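Local structure of DUF1214 domain-containing protein (Burkholderia cenocepacia, 6ANS) at residues Ser71-Ile76 against Glu239-Leu244; Pro90-Pro95 against Asn189-Arg194; Phe136-Gly141 against Ile170-Thr175; Val193-Leu198 against Ala206-Glu211; Leu266-Gly271 against Ile276-Ser281. The protein is of unknown function but belongs to the DUF1214 family and, in the crystal, holds a sodium ion and a phosphate ion. All blocks are in the same frame, centred on the assembly; numbering follows the deposited sequence.

Contact 1 (Ser71-Ile76 against Glu239-Leu244); sequences SRLMRI and EQTSKL
Helices 60-83 and 224-251 approach each other at Leu73 and Thr241, whose CA atoms lie 7.9 Å apart, and Leu73 is the side chain that spans the distance between the two segments. It splits its two methyls between successive residues of the partner helix: CD1 rests 3.8 Å from Ser242 CB, while CD2 reaches the methyl CG2 of Thr241 at 4.0 Å. Small residues suit the receiving side, because each offers carbon to the leucine and returns its hydroxyl to its own helix. Thr241 shows this clearly. With CG2 anti to the backbone N it presents the methyl, and OG1 is hydrogen-bonded to the carbonyl of Phe237 one turn back; Ser242 OG likewise bonds to Val238 O. What meets across the helices is carbon against carbon. Around it, Thr241 also touches Tyr143 of helix 143-146 and Ser242 touches Gln50 of helix 48-52, while Ser71 and Arg75 of helix 60-83 pack on Leu78 of the second subunit.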
# COMPACT_ATOMS: atom_id res chain seq x y z
N SER A 71 -12.73 1.84 3.63
CA SER A 71 -11.87 1.37 2.55
C SER A 71 -10.40 1.33 2.99
O SER A 71 -9.64 0.47 2.53
CB SER A 71 -12.06 2.23 1.31
OG SER A 71 -11.33 3.45 1.37
N ARG A 72 -9.99 2.25 3.85
CA ARG A 72 -8.61 2.24 4.35
C ARG A 72 -8.36 1.04 5.27
O ARG A 72 -7.29 0.43 5.23
CB ARG A 72 -8.30 3.54 5.07
CG ARG A 72 -8.22 4.73 4.12
CD ARG A 72 -8.21 6.05 4.86
NE ARG A 72 -7.81 7.14 3.99
CZ ARG A 72 -7.42 8.34 4.42
NH1 ARG A 72 -7.39 8.60 5.73
NH2 ARG A 72 -7.04 9.26 3.54
N LEU A 73 -9.33 0.70 6.11
CA LEU A 73 -9.17 -0.47 6.97
C LEU A 73 -9.00 -1.73 6.13
O LEU A 73 -8.18 -2.60 6.45
CB LEU A 73 -10.37 -0.60 7.90
CG LEU A 73 -10.51 0.54 8.92
CD1 LEU A 73 -11.74 0.33 9.79
CD2 LEU A 73 -9.26 0.63 9.78
N MSE A 74 -9.74 -1.81 5.03
CA MSE A 74 -9.69 -2.89 4.04
C MSE A 74 -8.30 -3.16 3.54
O MSE A 74 -7.82 -4.28 3.44
CB MSE A 74 -10.55 -2.51 2.83
CG MSE A 74 -11.79 -3.28 2.62
SE MSE A 74 -12.66 -2.60 0.98
CE MSE A 74 -11.75 -3.84 -0.21
N ARG A 75 -7.67 -2.07 3.12
CA ARG A 75 -6.33 -2.16 2.55
C ARG A 75 -5.35 -2.69 3.59
O ARG A 75 -4.55 -3.59 3.31
CB ARG A 75 -5.92 -0.79 2.02
CG ARG A 75 -6.69 -0.35 0.74
CD ARG A 75 -6.69 1.18 0.57
NE ARG A 75 -5.33 1.72 0.56
CZ ARG A 75 -4.97 2.88 1.10
NH1 ARG A 75 -5.87 3.66 1.71
NH2 ARG A 75 -3.71 3.26 1.04
N ILE A 76 -5.42 -2.15 4.82
CA ILE A 76 -4.56 -2.63 5.90
C ILE A 76 -4.87 -4.09 6.20
O ILE A 76 -3.97 -4.93 6.32
CB ILE A 76 -4.75 -1.76 7.16
CG1 ILE A 76 -4.26 -0.33 6.91
CG2 ILE A 76 -3.99 -2.35 8.32
CD1 ILE A 76 -4.72 0.62 8.02
N GLU A 239 -14.76 -4.62 10.19
CA GLU A 239 -15.94 -4.44 11.02
C GLU A 239 -15.56 -4.23 12.48
O GLU A 239 -16.06 -3.30 13.13
CB GLU A 239 -16.87 -5.65 10.90
CG GLU A 239 -18.09 -5.57 11.82
CD GLU A 239 -19.23 -6.45 11.35
OE1 GLU A 239 -19.00 -7.68 11.28
OE2 GLU A 239 -20.34 -5.93 11.09
N GLN A 240 -14.66 -5.06 13.01
CA GLN A 240 -14.34 -4.98 14.44
C GLN A 240 -13.50 -3.75 14.77
O GLN A 240 -13.68 -3.15 15.83
CB GLN A 240 -13.61 -6.25 14.91
CG GLN A 240 -14.43 -7.52 14.84
CD GLN A 240 -15.72 -7.42 15.63
OE1 GLN A 240 -15.74 -6.92 16.76
NE2 GLN A 240 -16.81 -7.89 15.03
N THR A 241 -12.57 -3.37 13.89
CA THR A 241 -11.73 -2.21 14.19
C THR A 241 -12.56 -0.93 14.18
O THR A 241 -12.45 -0.11 15.10
CB THR A 241 -10.58 -2.10 13.19
OG1 THR A 241 -9.79 -3.29 13.27
CG2 THR A 241 -9.69 -0.86 13.47
N SER A 242 -13.39 -0.76 13.15
CA SER A 242 -14.25 0.41 13.11
C SER A 242 -15.20 0.42 14.30
O SER A 242 -15.41 1.46 14.93
CB SER A 242 -15.02 0.48 11.78
OG SER A 242 -15.85 -0.66 11.54
N LYS A 243 -15.78 -0.74 14.64
CA LYS A 243 -16.65 -0.80 15.81
C LYS A 243 -15.89 -0.43 17.08
O LYS A 243 -16.38 0.36 17.90
CB LYS A 243 -17.29 -2.18 15.93
CG LYS A 243 -18.12 -2.42 17.20
CD LYS A 243 -18.73 -3.83 17.15
CE LYS A 243 -19.33 -4.30 18.48
NZ LYS A 243 -20.06 -3.23 19.23
N LEU A 244 -14.69 -0.99 17.25
CA LEU A 244 -13.89 -0.78 18.46
C LEU A 244 -13.65 0.71 18.71
O LEU A 244 -13.95 1.23 19.79
CB LEU A 244 -12.54 -1.51 18.36
CG LEU A 244 -11.47 -1.18 19.41
CD1 LEU A 244 -11.95 -1.56 20.83
CD2 LEU A 244 -10.11 -1.85 19.11

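Contact 2 (Pro90-Pro95 against Asn189-Arg194); sequences PGFFSP and NALLVR. With PO4 (phosphate ion), chain E.
Phe92 turns the far rim of its ring toward strand 188-196, where Leu191 and Val193 receive it from two directions. Leu191 CD2 sits at the ring edge, near its plane, 3.8 Å from Phe92 CE1 and equally close to CZ. Val193 CG2 comes to the same CE1 at 3.8 Å but obliquely, its side chain crossing the phenyl at about a right angle. Leu191 and Val193 both point their CB atoms at the loop, as residues two apart on a strand do. Leu192, between them, starts off the other way; its CD1 nevertheless comes within 4.1 Å of Pro95 CG, a rigid ring that offers a fixed apolar surface. Earlier in the strand, Asn189 and Ala190, both opposite Gln139, form a classic beta bulge. Phe92 also touches Leu208 and Ile210, so a flat, wide residue bridges strands of two different sheets.

At the end of the segment Arg194, extended from CG to NE, grips a phosphate with the edge of its guanidinium. NE gives O3 a nearly straight bond of 2.7 Å (163°), and NH2 reaches O4 at 3.0 Å. NH2 also bonds Gly271 O, which helps fix the plane of the group. Tyr111, Tyr278 and Arg366 also bond the phosphate, and the cluster is consistent with an anion-binding site, although this ion probably came from the crystallisation liquor.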
# COMPACT_ATOMS: atom_id res chain seq x y z
N PRO A 90 7.92 -14.06 6.85
CA PRO A 90 7.47 -12.77 7.37
C PRO A 90 8.02 -11.62 6.54
O PRO A 90 9.08 -11.72 5.92
CB PRO A 90 8.04 -12.75 8.80
CG PRO A 90 9.29 -13.58 8.70
CD PRO A 90 8.92 -14.70 7.72
N GLY A 91 7.28 -10.52 6.55
CA GLY A 91 7.75 -9.28 5.97
C GLY A 91 7.04 -8.11 6.60
O GLY A 91 5.89 -8.24 7.05
N PHE A 92 7.73 -6.98 6.69
CA PHE A 92 7.13 -5.78 7.23
C PHE A 92 6.19 -5.11 6.23
O PHE A 92 6.45 -5.08 5.02
CB PHE A 92 8.22 -4.79 7.65
CG PHE A 92 8.94 -5.18 8.92
CD1 PHE A 92 8.23 -5.31 10.12
CD2 PHE A 92 10.30 -5.39 8.93
CE1 PHE A 92 8.89 -5.65 11.30
CE2 PHE A 92 10.97 -5.74 10.10
CZ PHE A 92 10.25 -5.87 11.29
N PHE A 93 5.09 -4.57 6.74
CA PHE A 93 4.31 -3.57 6.02
C PHE A 93 3.91 -2.53 7.06
O PHE A 93 4.13 -2.72 8.25
CB PHE A 93 3.07 -4.18 5.33
CG PHE A 93 2.03 -4.67 6.31
CD1 PHE A 93 2.16 -5.91 6.91
CD2 PHE A 93 0.95 -3.86 6.63
CE1 PHE A 93 1.21 -6.36 7.82
CE2 PHE A 93 -0.02 -4.31 7.56
CZ PHE A 93 0.12 -5.56 8.15
N SER A 94 3.31 -1.44 6.61
CA SER A 94 2.94 -0.35 7.50
C SER A 94 1.46 -0.43 7.83
O SER A 94 0.64 -0.26 6.94
CB SER A 94 3.26 0.99 6.84
OG SER A 94 2.63 2.06 7.53
N PRO A 95 1.07 -0.69 9.09
CA PRO A 95 -0.35 -0.76 9.44
C PRO A 95 -1.00 0.60 9.67
O PRO A 95 -2.19 0.64 10.02
CB PRO A 95 -0.35 -1.60 10.73
CG PRO A 95 0.93 -1.17 11.41
CD PRO A 95 1.93 -0.91 10.28
N ASN A 189 1.26 -13.50 17.45
CA ASN A 189 1.10 -13.51 16.00
C ASN A 189 1.53 -12.24 15.30
O ASN A 189 1.39 -12.16 14.07
CB ASN A 189 -0.38 -13.82 15.63
CG ASN A 189 -1.35 -12.77 16.15
OD1 ASN A 189 -0.99 -11.62 16.45
ND2 ASN A 189 -2.61 -13.17 16.29
N ALA A 190 2.05 -11.24 16.01
CA ALA A 190 2.47 -10.00 15.36
C ALA A 190 3.66 -9.37 16.08
O ALA A 190 3.82 -9.49 17.30
CB ALA A 190 1.34 -8.98 15.31
N LEU A 191 4.48 -8.69 15.30
CA LEU A 191 5.51 -7.80 15.81
C LEU A 191 5.16 -6.39 15.34
O LEU A 191 4.99 -6.15 14.14
CB LEU A 191 6.89 -8.20 15.30
CG LEU A 191 7.95 -7.11 15.48
CD1 LEU A 191 8.32 -6.94 16.96
CD2 LEU A 191 9.17 -7.41 14.63
N LEU A 192 5.07 -5.46 16.29
CA LEU A 192 4.72 -4.08 15.98
C LEU A 192 5.88 -3.18 16.36
O LEU A 192 6.23 -3.08 17.54
CB LEU A 192 3.44 -3.66 16.71
CG LEU A 192 2.99 -2.24 16.40
CD1 LEU A 192 2.88 -1.99 14.88
CD2 LEU A 192 1.67 -1.98 17.11
N VAL A 193 6.48 -2.55 15.36
CA VAL A 193 7.64 -1.69 15.54
C VAL A 193 7.18 -0.25 15.48
O VAL A 193 6.44 0.13 14.56
CB VAL A 193 8.71 -1.96 14.47
CG1 VAL A 193 9.97 -1.09 14.75
CG2 VAL A 193 9.04 -3.43 14.36
N ARG A 194 7.62 0.56 16.45
CA ARG A 194 7.42 2.01 16.41
C ARG A 194 8.76 2.71 16.23
O ARG A 194 9.68 2.51 17.03
CB ARG A 194 6.72 2.52 17.66
CG ARG A 194 5.26 2.11 17.76
CD ARG A 194 4.71 2.51 19.09
NE ARG A 194 3.27 2.34 19.19
CZ ARG A 194 2.67 1.18 19.47
NH1 ARG A 194 3.39 0.07 19.64
NH2 ARG A 194 1.35 1.14 19.58
P PO4 E . 0.61 4.82 19.54
O1 PO4 E . 1.38 5.79 20.40
O2 PO4 E . -0.54 5.57 18.94
O3 PO4 E . 1.48 4.23 18.46
O4 PO4 E . 0.14 3.71 20.45

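Contact 3 (Phe136-Gly141 against Ile170-Thr175); sequences FGTQKG and IVLSAT
Thr138, which meets Leu172 across the contact, has its hydroxyl OG1 held by two groups outside both segments: the hydroxyl of Thr152 and the carbonyl O of Arg183. A chi1 of 63° places OG1 between the backbone N and the carbonyl carbon, and this same rotation sends CG2 toward Leu172, whose CG lies 4.2 Å from it. The two side chains run antiparallel, side by side. Because its CB carries both a hydroxyl and a methyl, threonine can bond with one branch and pack with the other.

The closer meeting is at Phe136. Ile170 CD1 stands over one face of the ring in a CH-pi contact, 3.7 Å from the centroid and 27° off the normal. It is displaced toward the rim, and Phe136 CZ is its nearest atom at 3.4 Å. Strands 133-140 and 167-173 belong to different sheets, which lie face to face here as in a beta sandwich: Phe136, Thr138, Ile170 and Leu172 all point inward, two apart on each strand. Val182 of the neighbouring strand 181-183 touches Thr138, Ile170 and Leu172 and continues the same layer. Where strand 167-173 ends, Ser173 OG accepts the backbone N-H of Thr175 at 3.0 Å, forming an ST turn, and also bonds Glu121 OE2.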
# COMPACT_ATOMS: atom_id res chain seq x y z
N PHE A 136 9.88 -2.24 20.04
CA PHE A 136 9.45 -3.50 19.44
C PHE A 136 8.47 -4.17 20.38
O PHE A 136 8.85 -4.53 21.50
CB PHE A 136 10.64 -4.44 19.18
CG PHE A 136 11.72 -3.86 18.29
CD1 PHE A 136 11.70 -4.07 16.93
CD2 PHE A 136 12.77 -3.13 18.84
CE1 PHE A 136 12.70 -3.54 16.11
CE2 PHE A 136 13.77 -2.61 18.03
CZ PHE A 136 13.73 -2.82 16.67
N GLY A 137 7.24 -4.38 19.94
CA GLY A 137 6.25 -5.12 20.71
C GLY A 137 5.78 -6.36 19.98
O GLY A 137 5.50 -6.31 18.78
N THR A 138 5.68 -7.47 20.70
CA THR A 138 5.00 -8.62 20.13
C THR A 138 3.59 -8.70 20.70
O THR A 138 3.36 -8.31 21.85
CB THR A 138 5.78 -9.93 20.34
OG1 THR A 138 5.90 -10.22 21.74
CG2 THR A 138 7.18 -9.81 19.71
N GLN A 139 2.64 -9.11 19.87
CA GLN A 139 1.23 -9.04 20.21
C GLN A 139 0.57 -10.36 19.84
O GLN A 139 1.08 -11.15 19.04
CB GLN A 139 0.51 -7.88 19.49
CG GLN A 139 1.33 -6.59 19.30
CD GLN A 139 1.59 -5.82 20.61
OE1 GLN A 139 2.64 -5.21 20.77
NE2 GLN A 139 0.63 -5.86 21.54
N LYS A 140 -0.60 -10.60 20.44
CA LYS A 140 -1.37 -11.79 20.12
C LYS A 140 -2.81 -11.38 19.85
O LYS A 140 -3.15 -10.20 19.95
CB LYS A 140 -1.28 -12.83 21.25
CG LYS A 140 -1.90 -12.38 22.55
CD LYS A 140 -1.67 -13.44 23.63
CE LYS A 140 -2.25 -13.03 24.97
NZ LYS A 140 -2.06 -14.11 25.99
N GLY A 141 -3.66 -12.37 19.55
CA GLY A 141 -5.05 -12.08 19.24
C GLY A 141 -5.15 -11.19 18.01
O GLY A 141 -4.46 -11.40 17.01
N ILE A 170 18.12 -8.71 16.57
CA ILE A 170 17.04 -8.93 17.53
C ILE A 170 16.41 -10.28 17.26
O ILE A 170 16.09 -10.59 16.11
CB ILE A 170 16.00 -7.80 17.46
CG1 ILE A 170 16.64 -6.48 17.90
CG2 ILE A 170 14.77 -8.11 18.28
CD1 ILE A 170 15.88 -5.29 17.48
N VAL A 171 16.23 -11.09 18.31
CA VAL A 171 15.63 -12.41 18.17
C VAL A 171 14.27 -12.43 18.85
O VAL A 171 14.14 -12.01 20.01
CB VAL A 171 16.54 -13.52 18.72
CG1 VAL A 171 15.88 -14.87 18.51
CG2 VAL A 171 17.88 -13.49 18.02
N LEU A 172 13.27 -12.89 18.13
CA LEU A 172 11.93 -13.11 18.63
C LEU A 172 11.80 -14.60 18.91
O LEU A 172 12.04 -15.42 18.01
CB LEU A 172 10.89 -12.65 17.60
CG LEU A 172 10.46 -11.19 17.49
CD1 LEU A 172 11.62 -10.23 17.53
CD2 LEU A 172 9.65 -10.99 16.17
N SER A 173 11.44 -14.96 20.13
CA SER A 173 11.32 -16.38 20.43
C SER A 173 10.51 -16.57 21.71
O SER A 173 10.57 -15.74 22.62
CB SER A 173 12.70 -17.03 20.59
OG SER A 173 12.57 -18.43 20.73
N ALA A 174 9.76 -17.67 21.75
CA ALA A 174 9.18 -18.06 23.03
C ALA A 174 10.23 -18.68 23.94
O ALA A 174 10.01 -18.76 25.15
CB ALA A 174 8.02 -19.03 22.81
N THR A 175 11.35 -19.12 23.38
CA THR A 175 12.46 -19.67 24.14
C THR A 175 13.44 -18.57 24.52
O THR A 175 13.82 -17.77 23.65
CB THR A 175 13.18 -20.75 23.34
OG1 THR A 175 12.24 -21.77 22.97
CG2 THR A 175 14.28 -21.39 24.17

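Contact 4 (Val193-Leu198 against Ala206-Glu211); sequences VRQTFL and AQLKIE. With PO4 (phosphate ion), chain E.
Gln195 leaves strand 188-196 with its CB aimed at the 206-211 segment, and CB and CG serve as the spacer that carries the amide to Ala206. The chain runs extended beyond CG (chi2 -160°), bringing CD to 3.7 Å from Ala206 N. At the tip the amide binds both polar groups of one residue's backbone. OE1 accepts from Ala206 N at 2.9 Å, a bond bent to 140°. NE2 gives Ala206 O a hydrogen along an almost perfectly straight line (178°, 3.1 Å), with the acceptor in the amide plane of Gln195. The strand that follows, 207-212, is an edge strand of the mixed sheet that also holds 167-173, so this side chain ties the entry to one sheet to a strand of the sheet facing it. Glutamine suits the place because it carries donor and acceptor side by side. NE2 also bonds Gln112 OE1, which further fixes the amide's rotation. Beyond it, Leu208 CD1 lies 4.3 Å from Gln195 NE2. Leu208 CD1 also packs on Val193 CG1 at 4.1 Å.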
# COMPACT_ATOMS: atom_id res chain seq x y z
N VAL A 193 6.48 -2.55 15.36
CA VAL A 193 7.64 -1.69 15.54
C VAL A 193 7.18 -0.25 15.48
O VAL A 193 6.44 0.13 14.56
CB VAL A 193 8.71 -1.96 14.47
CG1 VAL A 193 9.97 -1.09 14.75
CG2 VAL A 193 9.04 -3.43 14.36
N ARG A 194 7.62 0.56 16.45
CA ARG A 194 7.42 2.01 16.41
C ARG A 194 8.76 2.71 16.23
O ARG A 194 9.68 2.51 17.03
CB ARG A 194 6.72 2.52 17.66
CG ARG A 194 5.26 2.11 17.76
CD ARG A 194 4.71 2.51 19.09
NE ARG A 194 3.27 2.34 19.19
CZ ARG A 194 2.67 1.18 19.47
NH1 ARG A 194 3.39 0.07 19.64
NH2 ARG A 194 1.35 1.14 19.58
N GLN A 195 8.86 3.52 15.19
CA GLN A 195 9.94 4.49 15.07
C GLN A 195 9.33 5.87 15.24
O GLN A 195 8.52 6.30 14.40
CB GLN A 195 10.67 4.35 13.74
CG GLN A 195 10.99 2.90 13.35
CD GLN A 195 12.11 2.85 12.32
OE1 GLN A 195 12.92 3.77 12.26
NE2 GLN A 195 12.18 1.77 11.54
N THR A 196 9.70 6.57 16.30
CA THR A 196 9.08 7.85 16.63
C THR A 196 10.07 8.97 16.34
O THR A 196 11.15 9.02 16.95
CB THR A 196 8.64 7.88 18.09
OG1 THR A 196 7.75 6.79 18.34
CG2 THR A 196 7.93 9.20 18.39
N PHE A 197 9.70 9.87 15.45
CA PHE A 197 10.60 10.91 14.97
C PHE A 197 10.37 12.21 15.72
O PHE A 197 9.23 12.69 15.81
CB PHE A 197 10.42 11.14 13.47
CG PHE A 197 10.84 9.96 12.64
CD1 PHE A 197 12.16 9.80 12.27
CD2 PHE A 197 9.91 8.99 12.29
CE1 PHE A 197 12.56 8.71 11.54
CE2 PHE A 197 10.29 7.88 11.56
CZ PHE A 197 11.63 7.74 11.18
N LEU A 198 11.45 12.77 16.27
CA LEU A 198 11.36 14.17 16.65
C LEU A 198 11.17 15.03 15.40
O LEU A 198 10.37 15.98 15.41
CB LEU A 198 12.62 14.61 17.41
CG LEU A 198 12.88 14.11 18.84
CD1 LEU A 198 14.26 14.55 19.31
CD2 LEU A 198 11.79 14.56 19.80
N ALA A 206 15.55 3.48 11.10
CA ALA A 206 16.19 2.18 11.09
C ALA A 206 15.66 1.39 9.90
O ALA A 206 14.49 1.52 9.52
CB ALA A 206 15.89 1.45 12.41
N GLN A 207 16.52 0.60 9.28
CA GLN A 207 16.16 -0.21 8.12
C GLN A 207 16.20 -1.66 8.58
O GLN A 207 17.29 -2.23 8.78
CB GLN A 207 17.12 0.05 6.97
CG GLN A 207 16.96 1.45 6.44
CD GLN A 207 18.27 2.18 6.46
OE1 GLN A 207 19.03 2.19 5.48
NE2 GLN A 207 18.57 2.79 7.62
N LEU A 208 15.03 -2.25 8.76
CA LEU A 208 14.91 -3.54 9.42
C LEU A 208 14.33 -4.56 8.46
O LEU A 208 13.41 -4.25 7.70
CB LEU A 208 14.01 -3.45 10.67
CG LEU A 208 14.39 -2.36 11.66
CD1 LEU A 208 13.33 -2.19 12.73
CD2 LEU A 208 15.76 -2.69 12.28
N LYS A 209 14.85 -5.77 8.54
CA LYS A 209 14.32 -6.94 7.86
C LYS A 209 14.02 -8.02 8.90
O LYS A 209 14.68 -8.10 9.95
CB LYS A 209 15.33 -7.47 6.82
N ILE A 210 13.00 -8.83 8.63
CA ILE A 210 12.62 -9.93 9.50
C ILE A 210 12.68 -11.22 8.69
O ILE A 210 12.19 -11.27 7.56
CB ILE A 210 11.23 -9.73 10.13
CG1 ILE A 210 10.90 -10.89 11.08
CG2 ILE A 210 10.14 -9.51 9.05
CD1 ILE A 210 9.64 -10.71 11.84
N GLU A 211 13.28 -12.26 9.27
CA GLU A 211 13.32 -13.55 8.62
C GLU A 211 13.16 -14.65 9.66
O GLU A 211 13.42 -14.45 10.85
CB GLU A 211 14.62 -13.74 7.84
CG GLU A 211 15.85 -13.72 8.71
CD GLU A 211 17.14 -13.56 7.91
OE1 GLU A 211 17.11 -13.70 6.66
OE2 GLU A 211 18.19 -13.30 8.53
P PO4 E . 0.61 4.82 19.54
O1 PO4 E . 1.38 5.79 20.40
O2 PO4 E . -0.54 5.57 18.94
O3 PO4 E . 1.48 4.23 18.46
O4 PO4 E . 0.14 3.71 20.45

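Contact 5 (Leu266-Gly271 against Ile276-Ser281); sequences LCQSVG and IYYYHS. With EDO (1,2-ethanediol), chain H; PO4 (phosphate ion), chain E.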
# COMPACT_ATOMS: atom_id res chain seq x y z
N LEU A 266 -6.45 -0.25 29.25
CA LEU A 266 -7.22 -0.42 28.03
C LEU A 266 -6.40 -0.02 26.80
O LEU A 266 -6.42 -0.73 25.78
CB LEU A 266 -8.51 0.41 28.10
CG LEU A 266 -9.39 0.35 26.85
CD1 LEU A 266 -9.92 -1.07 26.61
CD2 LEU A 266 -10.55 1.33 27.00
N CYS A 267 -5.66 1.09 26.87
CA CYS A 267 -4.82 1.48 25.73
C CYS A 267 -3.77 0.43 25.43
O CYS A 267 -3.50 0.14 24.26
CB CYS A 267 -4.15 2.83 25.98
SG CYS A 267 -5.30 4.19 26.02
N GLN A 268 -3.17 -0.15 26.47
CA GLN A 268 -2.20 -1.22 26.27
C GLN A 268 -2.86 -2.44 25.63
O GLN A 268 -2.28 -3.07 24.74
CB GLN A 268 -1.55 -1.60 27.61
CG GLN A 268 -0.68 -0.48 28.25
CD GLN A 268 0.36 0.09 27.25
OE1 GLN A 268 1.06 -0.67 26.56
NE2 GLN A 268 0.43 1.41 27.15
N SER A 269 -4.09 -2.78 26.06
CA SER A 269 -4.74 -3.99 25.59
C SER A 269 -5.09 -3.93 24.10
O SER A 269 -5.24 -4.99 23.48
CB SER A 269 -6.02 -4.29 26.41
OG SER A 269 -7.10 -3.43 26.06
N VAL A 270 -5.17 -2.74 23.51
CA VAL A 270 -5.42 -2.61 22.08
C VAL A 270 -4.12 -2.35 21.30
O VAL A 270 -4.16 -1.96 20.14
CB VAL A 270 -6.48 -1.55 21.77
CG1 VAL A 270 -7.78 -1.85 22.52
CG2 VAL A 270 -5.97 -0.14 22.10
N GLY A 271 -2.97 -2.62 21.91
CA GLY A 271 -1.72 -2.55 21.19
C GLY A 271 -0.89 -1.32 21.45
O GLY A 271 0.02 -1.03 20.67
N ILE A 276 4.19 4.62 26.96
CA ILE A 276 3.39 5.78 26.61
C ILE A 276 2.22 5.90 27.57
O ILE A 276 1.53 4.91 27.87
CB ILE A 276 2.89 5.68 25.16
CG1 ILE A 276 4.08 5.47 24.22
CG2 ILE A 276 2.10 6.93 24.81
CD1 ILE A 276 3.70 5.55 22.75
N TYR A 277 2.00 7.11 28.05
CA TYR A 277 0.82 7.48 28.82
C TYR A 277 -0.09 8.28 27.91
O TYR A 277 0.33 9.30 27.34
CB TYR A 277 1.24 8.28 30.06
CG TYR A 277 0.17 8.47 31.10
CD1 TYR A 277 -0.70 9.55 31.03
CD2 TYR A 277 0.04 7.59 32.17
CE1 TYR A 277 -1.67 9.75 31.99
CE2 TYR A 277 -0.94 7.77 33.15
CZ TYR A 277 -1.79 8.86 33.05
OH TYR A 277 -2.77 9.07 33.98
N TYR A 278 -1.32 7.80 27.72
CA TYR A 278 -2.24 8.32 26.73
C TYR A 278 -3.34 9.18 27.36
O TYR A 278 -3.81 8.90 28.47
CB TYR A 278 -2.91 7.19 25.95
CG TYR A 278 -1.99 6.28 25.16
CD1 TYR A 278 -1.76 6.51 23.80
CD2 TYR A 278 -1.39 5.17 25.75
CE1 TYR A 278 -0.93 5.67 23.06
CE2 TYR A 278 -0.55 4.33 25.02
CZ TYR A 278 -0.33 4.59 23.67
OH TYR A 278 0.48 3.76 22.91
N TYR A 279 -3.75 10.21 26.61
CA TYR A 279 -5.00 10.94 26.83
C TYR A 279 -5.79 10.91 25.53
O TYR A 279 -5.25 11.26 24.48
CB TYR A 279 -4.77 12.39 27.24
CG TYR A 279 -3.80 12.60 28.39
CD1 TYR A 279 -4.25 13.07 29.62
CD2 TYR A 279 -2.45 12.36 28.25
CE1 TYR A 279 -3.37 13.27 30.69
CE2 TYR A 279 -1.56 12.54 29.31
CZ TYR A 279 -2.03 13.00 30.53
OH TYR A 279 -1.15 13.21 31.56
N HIS A 280 -7.06 10.50 25.60
CA HIS A 280 -7.96 10.47 24.46
C HIS A 280 -9.22 11.24 24.79
O HIS A 280 -9.80 11.07 25.87
CB HIS A 280 -8.35 9.03 24.06
CG HIS A 280 -7.23 8.19 23.53
ND1 HIS A 280 -6.65 8.40 22.30
CD2 HIS A 280 -6.63 7.08 24.04
CE1 HIS A 280 -5.71 7.49 22.09
NE2 HIS A 280 -5.68 6.68 23.13
N SER A 281 -9.71 12.03 23.83
CA SER A 281 -11.01 12.66 24.01
C SER A 281 -11.61 12.98 22.66
O SER A 281 -10.99 12.78 21.61
CB SER A 281 -10.90 13.92 24.86
OG SER A 281 -12.16 14.25 25.44
C1 EDO H . -3.90 3.07 20.79
O1 EDO H . -2.66 3.56 20.23
C2 EDO H . -3.93 3.23 22.32
O2 EDO H . -4.21 4.59 22.71
P PO4 E . 0.61 4.82 19.54
O1 PO4 E . 1.38 5.79 20.40
O2 PO4 E . -0.54 5.57 18.94
O3 PO4 E . 1.48 4.23 18.46
O4 PO4 E . 0.14 3.71 20.45
O HOH W 1 -0.51 3.49 28.96
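The ring of Tyr278 is sandwiched, with Ile276 CG2 3.5 Å above the centre of one face and O2 of a bound ethanediol over the other, while Gln268 NE2 and the phosphate lie at its edge. Cys267 comes from the helix at a slant: its CB is 3.6 Å from Tyr278 CD2, and its sulfur sits obliquely to the ring. The same SG meets the edge of the His280 imidazole, 3.7 Å from CD2, and His280 NE2 donates to ethanediol O2 at 2.6 Å. Cysteine suits the place, being short enough to come close from the helix, with a polarisable sulfur that packs favourably against aromatic rings. One water joins Gln268 NE2 to Ile276 O, and NE2 also bonds Asp273 O. Tyr278 OH bonds phosphate O4 and Asp273 N. Gly271, at positive phi (103°), is the C-prime residue of a Schellman motif that ends helix 264-269. Helix end and strand together line a mixed polar and apolar pocket that in this crystal holds phosphate and ethanediol, both probably from the crystallisation liquor.

In the fold
All five contacts are buried, but their chemistry differs. Contact 1 is carbon-only packing between two long helices; its Ile76 reaches Pro95 of contact 2 and its Leu244 reaches Val270 of contact 5, so the helical layer rests on both. Contacts 2, 3 and 4 share a sandwich-like pair of sheets: strands 188-196 and 133-140 are neighbours in one, and Phe136, Val193 and Leu208 meet in the apolar layer between that sheet and the one holding Leu208. Contact 4 differs from contacts 2 and 3 in bonding across its segments through an amide. Contact 5 differs again, its polar links passing through a water and bound molecules, and is joined to contacts 2 and 4 by Arg194, the phosphate and Gly271 O.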